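Local coordinates for protein CDP-glucose-4,6-dehydratase (Yersinia pseudotuberculosis, PDB 1RKX) that catalyses the NAD-dependent 4,6-dehydration of CDP-D-glucose to CDP-4-dehydro-6-deoxy-D-glucose, at residues C[113-118]-C[186-191]; C[247-250]-C[256-259]. All coordinates share one frame; numbering follows the deposited sequence.

Both contacts lie in the Rossmann-type domain, where strand 187-192 carries contact 1 on one face and meets contact 2 on the other. Contact 1 packs helix 113-118 against V188 of the strand and T186 of the loop leading into it. The alternate side chains A187 and A189 point to the other face, where they meet L249 of contact 2. The contact centres are 11 Å apart. Segments 186-191 and 256-259 are also joined directly: T190 N lies 3.1 Å from E258 O, probably a hydrogen bond, where the chain enters the last strand of the parallel sheet. The L115 side chain of contact 1 is about 13 Å from the bound NAD, and contact 2 lies away from the annotated sites.

Contact 1 (C[113-118]-C[186-191]); sequences YLLEAI and TAVATV
The backbones of L115 and V188 stand 9.3 Å apart between their CA atoms, and those of I118 and T186 8.9 Å, so the two segments are bridged by side chains alone, without a hydrogen bond. L115 and I118, about one helical turn apart, present branched apolar groups to V188 of the strand and T186 just before it. CD2 of L115 meets CG1 of V188 at 4.4 Å, a light methyl-to-methyl touch. Leucine suits this place because its forked end, carried toward V188 by chi1 of -65° and chi2 of 172°, also packs on V167 and Y171 of helix 156-175. The layering is that of a Rossmann fold: helices 100-121 and 156-175 lie on one face of the parallel sheet, and helix 236-251 packs on the other. A compact β-branched valine suits strand 187-192, where V188 also touches T168. Near the start of the strand, the β-branch of I118 supplies a methyl, CG2, that approaches CG2 of T186 at 4.4 Å, while the isoleucine also rests on V127 of the adjacent strand. In T186, chi1 of -53° sets the methyl anti to the backbone N and facing I118; its OG1 hydrogen-bonds to V124 O.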
loop_
_atom_site.group_PDB
_atom_site.type_symbol
_atom_site.label_atom_id
_atom_site.label_comp_id
_atom_site.label_asym_id
_atom_site.label_seq_id
_atom_site.Cartn_x
_atom_site.Cartn_y
_atom_site.Cartn_z
ATOM N N TYR C 113 -10.224 26.744 -13.446
ATOM C CA TYR C 113 -10.512 27.745 -14.479
ATOM C C TYR C 113 -9.578 27.617 -15.689
ATOM O O TYR C 113 -9.999 27.798 -16.835
ATOM C CB TYR C 113 -10.400 29.156 -13.898
ATOM C CG TYR C 113 -11.418 29.478 -12.815
ATOM C CD1 TYR C 113 -11.127 30.413 -11.825
ATOM C CD2 TYR C 113 -12.666 28.841 -12.773
ATOM C CE1 TYR C 113 -12.039 30.709 -10.817
ATOM C CE2 TYR C 113 -13.592 29.135 -11.765
ATOM C CZ TYR C 113 -13.265 30.068 -10.793
ATOM O OH TYR C 113 -14.149 30.366 -9.783
ATOM N N LEU C 114 -8.310 27.314 -15.435
ATOM C CA LEU C 114 -7.342 27.158 -16.518
ATOM C C LEU C 114 -7.707 25.965 -17.399
ATOM O O LEU C 114 -7.752 26.076 -18.632
ATOM C CB LEU C 114 -5.933 26.951 -15.954
ATOM C CG LEU C 114 -4.893 26.729 -17.059
ATOM C CD1 LEU C 114 -4.059 27.985 -17.223
ATOM C CD2 LEU C 114 -4.018 25.535 -16.725
ATOM N N LEU C 115 -7.969 24.824 -16.765
ATOM C CA LEU C 115 -8.330 23.611 -17.493
ATOM C C LEU C 115 -9.662 23.771 -18.225
ATOM O O LEU C 115 -9.831 23.264 -19.336
ATOM C CB LEU C 115 -8.379 22.413 -16.535
ATOM C CG LEU C 115 -7.022 22.055 -15.911
ATOM C CD1 LEU C 115 -7.192 20.988 -14.829
ATOM C CD2 LEU C 115 -6.081 21.565 -17.009
ATOM N N GLU C 116 -10.602 24.494 -17.617
ATOM C CA GLU C 116 -11.899 24.723 -18.251
ATOM C C GLU C 116 -11.711 25.572 -19.514
ATOM O O GLU C 116 -12.325 25.310 -20.551
ATOM C CB GLU C 116 -12.843 25.436 -17.276
ATOM C CG GLU C 116 -14.279 25.625 -17.775
ATOM C CD GLU C 116 -15.041 24.317 -17.950
ATOM O OE1 GLU C 116 -14.533 23.243 -17.557
ATOM O OE2 GLU C 116 -16.171 24.370 -18.485
ATOM N N ALA C 117 -10.854 26.586 -19.423
ATOM C CA ALA C 117 -10.589 27.456 -20.565
ATOM C C ALA C 117 -9.979 26.641 -21.701
ATOM O O ALA C 117 -10.376 26.766 -22.862
ATOM C CB ALA C 117 -9.643 28.580 -20.161
ATOM N N ILE C 118 -9.015 25.793 -21.356
ATOM C CA ILE C 118 -8.350 24.956 -22.343
ATOM C C ILE C 118 -9.354 24.020 -23.009
ATOM O O ILE C 118 -9.322 23.809 -24.227
ATOM C CB ILE C 118 -7.220 24.138 -21.679
ATOM C CG1 ILE C 118 -6.121 25.096 -21.209
ATOM C CG2 ILE C 118 -6.676 23.091 -22.652
ATOM C CD1 ILE C 118 -4.996 24.438 -20.428
ATOM N N THR C 186 -5.437 16.794 -26.697
ATOM C CA THR C 186 -4.760 17.461 -25.587
ATOM C C THR C 186 -4.125 16.468 -24.614
ATOM O O THR C 186 -4.804 15.594 -24.080
ATOM C CB THR C 186 -5.745 18.355 -24.806
ATOM O OG1 THR C 186 -6.401 19.251 -25.716
ATOM C CG2 THR C 186 -5.006 19.169 -23.750
ATOM N N ALA C 187 -2.817 16.608 -24.396
ATOM C CA ALA C 187 -2.075 15.742 -23.484
ATOM C C ALA C 187 -1.792 16.560 -22.224
ATOM O O ALA C 187 -1.008 17.503 -22.255
ATOM C CB ALA C 187 -0.767 15.289 -24.133
ATOM N N VAL C 188 -2.433 16.183 -21.122
ATOM C CA VAL C 188 -2.301 16.905 -19.855
ATOM C C VAL C 188 -1.484 16.180 -18.786
ATOM O O VAL C 188 -1.737 15.015 -18.481
ATOM C CB VAL C 188 -3.696 17.203 -19.272
ATOM C CG1 VAL C 188 -3.569 18.077 -18.020
ATOM C CG2 VAL C 188 -4.562 17.886 -20.325
ATOM N N ALA C 189 -0.519 16.885 -18.203
ATOM C CA ALA C 189 0.329 16.299 -17.172
ATOM C C ALA C 189 0.562 17.253 -16.003
ATOM O O ALA C 189 0.320 18.455 -16.105
ATOM C CB ALA C 189 1.674 15.902 -17.776
ATOM N N THR C 190 1.014 16.700 -14.882
ATOM C CA THR C 190 1.352 17.517 -13.726
ATOM C C THR C 190 2.824 17.263 -13.436
ATOM O O THR C 190 3.343 16.180 -13.722
ATOM C CB THR C 190 0.513 17.172 -12.465
ATOM O OG1 THR C 190 0.602 15.769 -12.182
ATOM C CG2 THR C 190 -0.945 17.572 -12.670
ATOM N N VAL C 191 3.504 18.268 -12.896
ATOM C CA VAL C 191 4.914 18.133 -12.564
ATOM C C VAL C 191 5.112 18.524 -11.104
ATOM O O VAL C 191 4.589 19.532 -10.629
ATOM C CB VAL C 191 5.811 18.990 -13.500
ATOM C CG1 VAL C 191 5.756 18.419 -14.910
ATOM C CG2 VAL C 191 5.365 20.443 -13.501
#

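Contact 2 (C[247-250]-C[256-259])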
loop_
_atom_site.group_PDB
_atom_site.type_symbol
_atom_site.label_atom_id
_atom_site.label_comp_id
_atom_site.label_asym_id
_atom_site.label_seq_id
_atom_site.Cartn_x
_atom_site.Cartn_y
_atom_site.Cartn_z
ATOM N N GLN C 247 7.542 18.774 -24.756
ATOM C CA GLN C 247 7.844 18.335 -26.108
ATOM C C GLN C 247 7.256 16.954 -26.359
ATOM O O GLN C 247 6.647 16.711 -27.399
ATOM C CB GLN C 247 9.358 18.310 -26.338
ATOM C CG GLN C 247 9.726 18.385 -27.807
ATOM C CD GLN C 247 11.210 18.236 -28.050
ATOM O OE1 GLN C 247 12.033 18.721 -27.267
ATOM N NE2 GLN C 247 11.564 17.576 -29.148
ATOM N N LYS C 248 7.424 16.051 -25.398
ATOM C CA LYS C 248 6.903 14.701 -25.543
ATOM C C LYS C 248 5.381 14.663 -25.565
ATOM O O LYS C 248 4.794 13.908 -26.333
ATOM C CB LYS C 248 7.448 13.792 -24.439
ATOM C CG LYS C 248 8.891 13.380 -24.670
ATOM C CD LYS C 248 9.319 12.288 -23.713
ATOM C CE LYS C 248 10.669 11.706 -24.107
ATOM N NZ LYS C 248 11.749 12.728 -24.106
ATOM N N LEU C 249 4.743 15.470 -24.722
ATOM C CA LEU C 249 3.283 15.526 -24.697
ATOM C C LEU C 249 2.787 16.008 -26.060
ATOM O O LEU C 249 1.784 15.522 -26.580
ATOM C CB LEU C 249 2.805 16.501 -23.615
ATOM C CG LEU C 249 2.940 16.052 -22.156
ATOM C CD1 LEU C 249 2.771 17.255 -21.234
ATOM C CD2 LEU C 249 1.917 14.974 -21.855
ATOM N N TYR C 250 3.506 16.969 -26.627
ATOM C CA TYR C 250 3.141 17.542 -27.917
ATOM C C TYR C 250 3.294 16.538 -29.056
ATOM O O TYR C 250 2.344 16.273 -29.797
ATOM C CB TYR C 250 4.016 18.768 -28.204
ATOM C CG TYR C 250 3.602 19.561 -29.429
ATOM C CD1 TYR C 250 2.900 20.757 -29.302
ATOM C CD2 TYR C 250 3.907 19.110 -30.716
ATOM C CE1 TYR C 250 2.513 21.491 -30.420
ATOM C CE2 TYR C 250 3.519 19.834 -31.845
ATOM C CZ TYR C 250 2.824 21.023 -31.689
ATOM O OH TYR C 250 2.438 21.743 -32.799
ATOM N N TYR C 256 2.290 10.350 -22.179
ATOM C CA TYR C 256 2.966 11.087 -21.123
ATOM C C TYR C 256 2.048 11.936 -20.253
ATOM O O TYR C 256 2.524 12.689 -19.404
ATOM C CB TYR C 256 4.062 11.962 -21.731
ATOM C CG TYR C 256 5.115 11.157 -22.454
ATOM C CD1 TYR C 256 4.965 10.822 -23.801
ATOM C CD2 TYR C 256 6.236 10.680 -21.777
ATOM C CE1 TYR C 256 5.908 10.027 -24.453
ATOM C CE2 TYR C 256 7.184 9.883 -22.417
ATOM C CZ TYR C 256 7.015 9.561 -23.755
ATOM O OH TYR C 256 7.953 8.771 -24.384
ATOM N N ALA C 257 0.742 11.806 -20.457
ATOM C CA ALA C 257 -0.245 12.573 -19.698
ATOM C C ALA C 257 -0.480 11.987 -18.302
ATOM O O ALA C 257 -1.521 11.387 -18.030
ATOM C CB ALA C 257 -1.568 12.638 -20.481
ATOM N N GLU C 258 0.499 12.171 -17.421
ATOM C CA GLU C 258 0.420 11.665 -16.052
ATOM C C GLU C 258 1.180 12.625 -15.143
ATOM O O GLU C 258 1.486 13.751 -15.536
ATOM C CB GLU C 258 1.073 10.281 -15.947
ATOM C CG GLU C 258 1.031 9.455 -17.216
ATOM C CD GLU C 258 1.688 8.100 -17.056
ATOM O OE1 GLU C 258 2.768 8.030 -16.424
ATOM O OE2 GLU C 258 1.129 7.107 -17.568
ATOM N N GLY C 259 1.485 12.171 -13.928
ATOM C CA GLY C 259 2.221 12.997 -12.985
ATOM C C GLY C 259 3.705 12.668 -13.038
ATOM O O GLY C 259 4.074 11.507 -13.231
#
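K248 lies across the ring of Y256, the first contact of a return in which the end of helix 236-251 folds back through a short loop into strand 259-261, the edge strand of the Rossmann-type sheet within this chain. CD of K248 makes a CH-pi contact over one face of the Y256 ring, 3.8 Å from the centroid and 27° off the normal. This methylene sits toward the rim, closest to CE2 of Y256 at 3.5 Å, while CB of K248 lies 3.9 Å from CD1 of Y256. Tyrosine suits the place because its broad flat ring gives the lysine methylenes a face to lie on. A bend at chi4 (60°) leads the ammonium away to its hydrogen bond with L314 O. Lysine suits this boundary because an apolar stem and a charged end find different partners.

L249 follows on the buried side. Its CD2 reaches CB of Y256 at 3.7 Å and, more loosely, CB of A257 at 4.4 Å. The same leucine packs on A126 and V128 of strand 126-130, so its branched end joins helix, loop and sheet. The small side chain of A257 fits beside it at the centre of an inverse gamma turn. Y256 O, 3.4 Å from L249 CD2, accepts hydrogen bonds from E258 N at 2.9 Å and from W260 NE1.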